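Short chain dehydrogenase/reductase (Acinetobacter baumannii, PDB 4IUY) probably catalyses NAD(P)(H)-dependent oxidation or reduction, as a Rossmann-fold member of the short-chain dehydrogenase/reductase family. Local coordinates at residues M211-N216 / V238-L243. Sequence-based numbering, arbitrary orientation.
Sequences MITEIN and VEFDDL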
HETATM    1  N   MSE D 211       9.204 -20.008   4.741  1.00 47.45           N
HETATM    2  CA  MSE D 211       8.768 -21.368   4.988  1.00 53.89           C
HETATM    3  C   MSE D 211       9.912 -22.230   5.403  1.00 58.20           C
HETATM    4  O   MSE D 211      10.988 -22.176   4.810  1.00 56.23           O
HETATM    5  CB  MSE D 211       8.094 -21.944   3.763  1.00 50.35           C
HETATM    6  CG  MSE D 211       6.824 -21.189   3.482  1.00 53.66           C
HETATM    7 SE   MSE D 211       6.048 -21.730   1.839  0.85 59.80          SE
HETATM    8  CE  MSE D 211       7.277 -20.929   0.569  1.00 44.81           C
ATOM      9  N   ILE D 212       9.681 -23.011   6.448  1.00 66.52           N
ATOM     10  CA  ILE D 212      10.697 -23.923   6.905  1.00 83.00           C
ATOM     11  C   ILE D 212      10.932 -25.027   5.853  1.00 95.17           C
ATOM     12  O   ILE D 212      10.160 -25.986   5.725  1.00 92.81           O
ATOM     13  CB  ILE D 212      10.394 -24.418   8.337  1.00 84.62           C
ATOM     14  CG1 ILE D 212      11.408 -25.493   8.724  1.00 94.94           C
ATOM     15  CG2 ILE D 212       8.950 -24.902   8.458  1.00 73.22           C
ATOM     16  CD1 ILE D 212      12.839 -25.005   8.647  1.00100.26           C
ATOM     17  N   THR D 213      11.986 -24.817   5.060  1.00104.17           N
ATOM     18  CA  THR D 213      12.360 -25.713   3.972  1.00117.45           C
ATOM     19  C   THR D 213      13.839 -26.081   4.087  1.00136.85           C
ATOM     20  O   THR D 213      14.531 -25.618   5.003  1.00144.76           O
ATOM     21  CB  THR D 213      12.134 -25.076   2.587  1.00116.15           C
ATOM     22  OG1 THR D 213      13.106 -24.048   2.360  1.00117.70           O
ATOM     23  CG2 THR D 213      10.732 -24.496   2.471  1.00111.43           C
ATOM     24  N   GLU D 214      14.321 -26.903   3.155  1.00143.27           N
ATOM     25  CA  GLU D 214      15.690 -27.431   3.218  1.00148.49           C
ATOM     26  C   GLU D 214      16.753 -26.677   2.406  1.00140.91           C
ATOM     27  O   GLU D 214      17.951 -26.836   2.644  1.00137.76           O
ATOM     28  CB  GLU D 214      15.677 -28.912   2.831  1.00154.41           C
ATOM     29  CG  GLU D 214      14.596 -29.702   3.570  1.00153.99           C
ATOM     30  CD  GLU D 214      14.653 -29.509   5.084  1.00152.14           C
ATOM     31  OE1 GLU D 214      13.586 -29.293   5.700  1.00146.38           O
ATOM     32  OE2 GLU D 214      15.762 -29.567   5.660  1.00154.94           O
ATOM     33  N   ILE D 215      16.315 -25.869   1.446  1.00137.08           N
ATOM     34  CA  ILE D 215      17.227 -25.033   0.666  1.00134.58           C
ATOM     35  C   ILE D 215      17.733 -23.874   1.536  1.00126.98           C
ATOM     36  O   ILE D 215      18.759 -23.251   1.241  1.00118.96           O
ATOM     37  CB  ILE D 215      16.562 -24.491  -0.615  1.00133.62           C
ATOM     38  CG1 ILE D 215      15.589 -25.525  -1.185  1.00134.95           C
ATOM     39  CG2 ILE D 215      17.623 -24.113  -1.643  1.00133.98           C
ATOM     40  CD1 ILE D 215      14.818 -25.042  -2.390  1.00134.21           C
ATOM     41  N   ASN D 216      16.994 -23.603   2.612  1.00122.96           N
ATOM     42  CA  ASN D 216      17.337 -22.544   3.555  1.00113.51           C
ATOM     43  C   ASN D 216      17.401 -23.014   5.007  1.00115.59           C
ATOM     44  O   ASN D 216      17.005 -22.294   5.913  1.00113.63           O
ATOM     45  CB  ASN D 216      16.351 -21.374   3.437  1.00 98.77           C
ATOM     46  CG  ASN D 216      14.882 -21.805   3.587  1.00 81.55           C
ATOM     47  OD1 ASN D 216      14.557 -22.793   4.259  1.00 68.19           O
ATOM     48  ND2 ASN D 216      13.989 -21.036   2.974  1.00 77.01           N
ATOM     49  N   VAL D 238       6.492 -20.221   8.528  1.00 46.36           N
ATOM     50  CA  VAL D 238       5.299 -20.670   7.821  1.00 42.67           C
ATOM     51  C   VAL D 238       5.346 -22.157   7.545  1.00 38.95           C
ATOM     52  O   VAL D 238       6.376 -22.675   7.140  1.00 50.69           O
ATOM     53  CB  VAL D 238       5.172 -19.895   6.513  1.00 39.06           C
ATOM     54  CG1 VAL D 238       3.961 -20.358   5.711  1.00 35.63           C
ATOM     55  CG2 VAL D 238       5.163 -18.357   6.825  1.00 35.34           C
ATOM     56  N   GLU D 239       4.260 -22.854   7.869  1.00 44.24           N
ATOM     57  CA  GLU D 239       4.104 -24.267   7.524  1.00 43.03           C
ATOM     58  C   GLU D 239       3.303 -24.370   6.244  1.00 40.66           C
ATOM     59  O   GLU D 239       2.392 -23.560   6.034  1.00 38.03           O
ATOM     60  CB  GLU D 239       3.344 -25.005   8.625  1.00 44.21           C
ATOM     61  CG  GLU D 239       4.039 -24.994   9.978  1.00 50.90           C
ATOM     62  CD  GLU D 239       5.198 -25.965  10.057  1.00 68.62           C
ATOM     63  OE1 GLU D 239       5.395 -26.749   9.105  1.00 82.09           O
ATOM     64  OE2 GLU D 239       5.917 -25.953  11.079  1.00 77.64           O
ATOM     65  N   PHE D 240       3.573 -25.399   5.437  1.00 40.52           N
ATOM     66  CA  PHE D 240       2.833 -25.621   4.177  1.00 40.28           C
ATOM     67  C   PHE D 240       1.313 -25.646   4.409  1.00 39.46           C
ATOM     68  O   PHE D 240       0.548 -25.105   3.632  1.00 51.25           O
ATOM     69  CB  PHE D 240       3.275 -26.936   3.531  1.00 44.56           C
ATOM     70  CG  PHE D 240       4.634 -26.877   2.884  1.00 46.46           C
ATOM     71  CD1 PHE D 240       5.192 -25.659   2.508  1.00 46.95           C
ATOM     72  CD2 PHE D 240       5.364 -28.044   2.674  1.00 44.45           C
ATOM     73  CE1 PHE D 240       6.426 -25.610   1.919  1.00 44.89           C
ATOM     74  CE2 PHE D 240       6.609 -28.007   2.088  1.00 45.32           C
ATOM     75  CZ  PHE D 240       7.141 -26.790   1.700  1.00 48.02           C
ATOM     76  N   ASP D 241       0.901 -26.291   5.494  1.00 42.85           N
ATOM     77  CA  ASP D 241      -0.496 -26.375   5.888  1.00 45.64           C
ATOM     78  C   ASP D 241      -1.163 -25.028   6.083  1.00 49.98           C
ATOM     79  O   ASP D 241      -2.388 -24.919   5.907  1.00 42.66           O
ATOM     80  CB  ASP D 241      -0.657 -27.190   7.178  1.00 49.64           C
ATOM     81  CG  ASP D 241      -0.637 -28.674   6.934  1.00 63.49           C
ATOM     82  OD1 ASP D 241      -0.938 -29.096   5.793  1.00 71.92           O
ATOM     83  OD2 ASP D 241      -0.354 -29.421   7.889  1.00 67.35           O
ATOM     84  N   ASP D 242      -0.373 -24.004   6.426  1.00 37.88           N
ATOM     85  CA  ASP D 242      -0.951 -22.670   6.612  1.00 36.45           C
ATOM     86  C   ASP D 242      -1.583 -22.148   5.319  1.00 43.70           C
ATOM     87  O   ASP D 242      -2.438 -21.259   5.377  1.00 36.44           O
ATOM     88  CB  ASP D 242       0.099 -21.667   7.124  1.00 35.88           C
ATOM     89  CG  ASP D 242       0.585 -21.993   8.538  1.00 49.67           C
ATOM     90  OD1 ASP D 242      -0.160 -22.677   9.283  1.00 52.59           O
ATOM     91  OD2 ASP D 242       1.714 -21.568   8.900  1.00 37.59           O
ATOM     92  N   LEU D 243      -1.165 -22.713   4.181  1.00 35.51           N
ATOM     93  CA  LEU D 243      -1.575 -22.274   2.839  1.00 39.30           C
ATOM     94  C   LEU D 243      -2.837 -22.948   2.294  1.00 37.84           C
ATOM     95  O   LEU D 243      -3.434 -22.497   1.313  1.00 41.85           O
ATOM     96  CB  LEU D 243      -0.435 -22.514   1.827  1.00 36.82           C
ATOM     97  CG  LEU D 243       0.893 -21.927   2.312  1.00 42.99           C
ATOM     98  CD1 LEU D 243       2.017 -22.188   1.306  1.00 47.22           C
ATOM     99  CD2 LEU D 243       0.713 -20.442   2.583  1.00 37.67           C
TER
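The phenyl ring of F240 receives the selenium of M211, a selenomethionine, at its edge: SE lies near the ring plane, 3.9 Å from CE1 of F240, and 88° off the ring normal, an edge-on Met-aromatic contact. T213 approaches the same ring obliquely through its CG2, and the ring of H42, from helix 38-49, also meets it, with the planes at about 40°. The M211 chain runs straight through CG (chi2 173°), carrying SE past V238 to the ring edge. Its CG rests 3.7 Å from CB of V238, while SE also reaches CD1 of L243, a buried leucine that also packs on L39 and V265.

The two backbones form a single bridge between M211 and V238, continued by backbone bonding of V238 with Y210. Across it, the I212 N to V238 O hydrogen bond is weak (3.4 Å), and CA of M211 gives the same carbonyl a C-H...O contact. The bridge brings together the two ends of the helical segment after strand 202-208 (217-221 and 223-231), which in this Rossmann-fold family usually forms the substrate-binding loop. Within 238-243, OD2 of D242 accepts the backbone N-H of E239 (N to OD2 3.0 Å) from above the carboxylate plane. Within 211-216, the OG1 hydroxyl of the poorly ordered T213 donates to OD1 of N216, well out of the amide plane. I212 runs alongside E239, its CG2 4.1 Å from OE1 of E239, and also packs on L220.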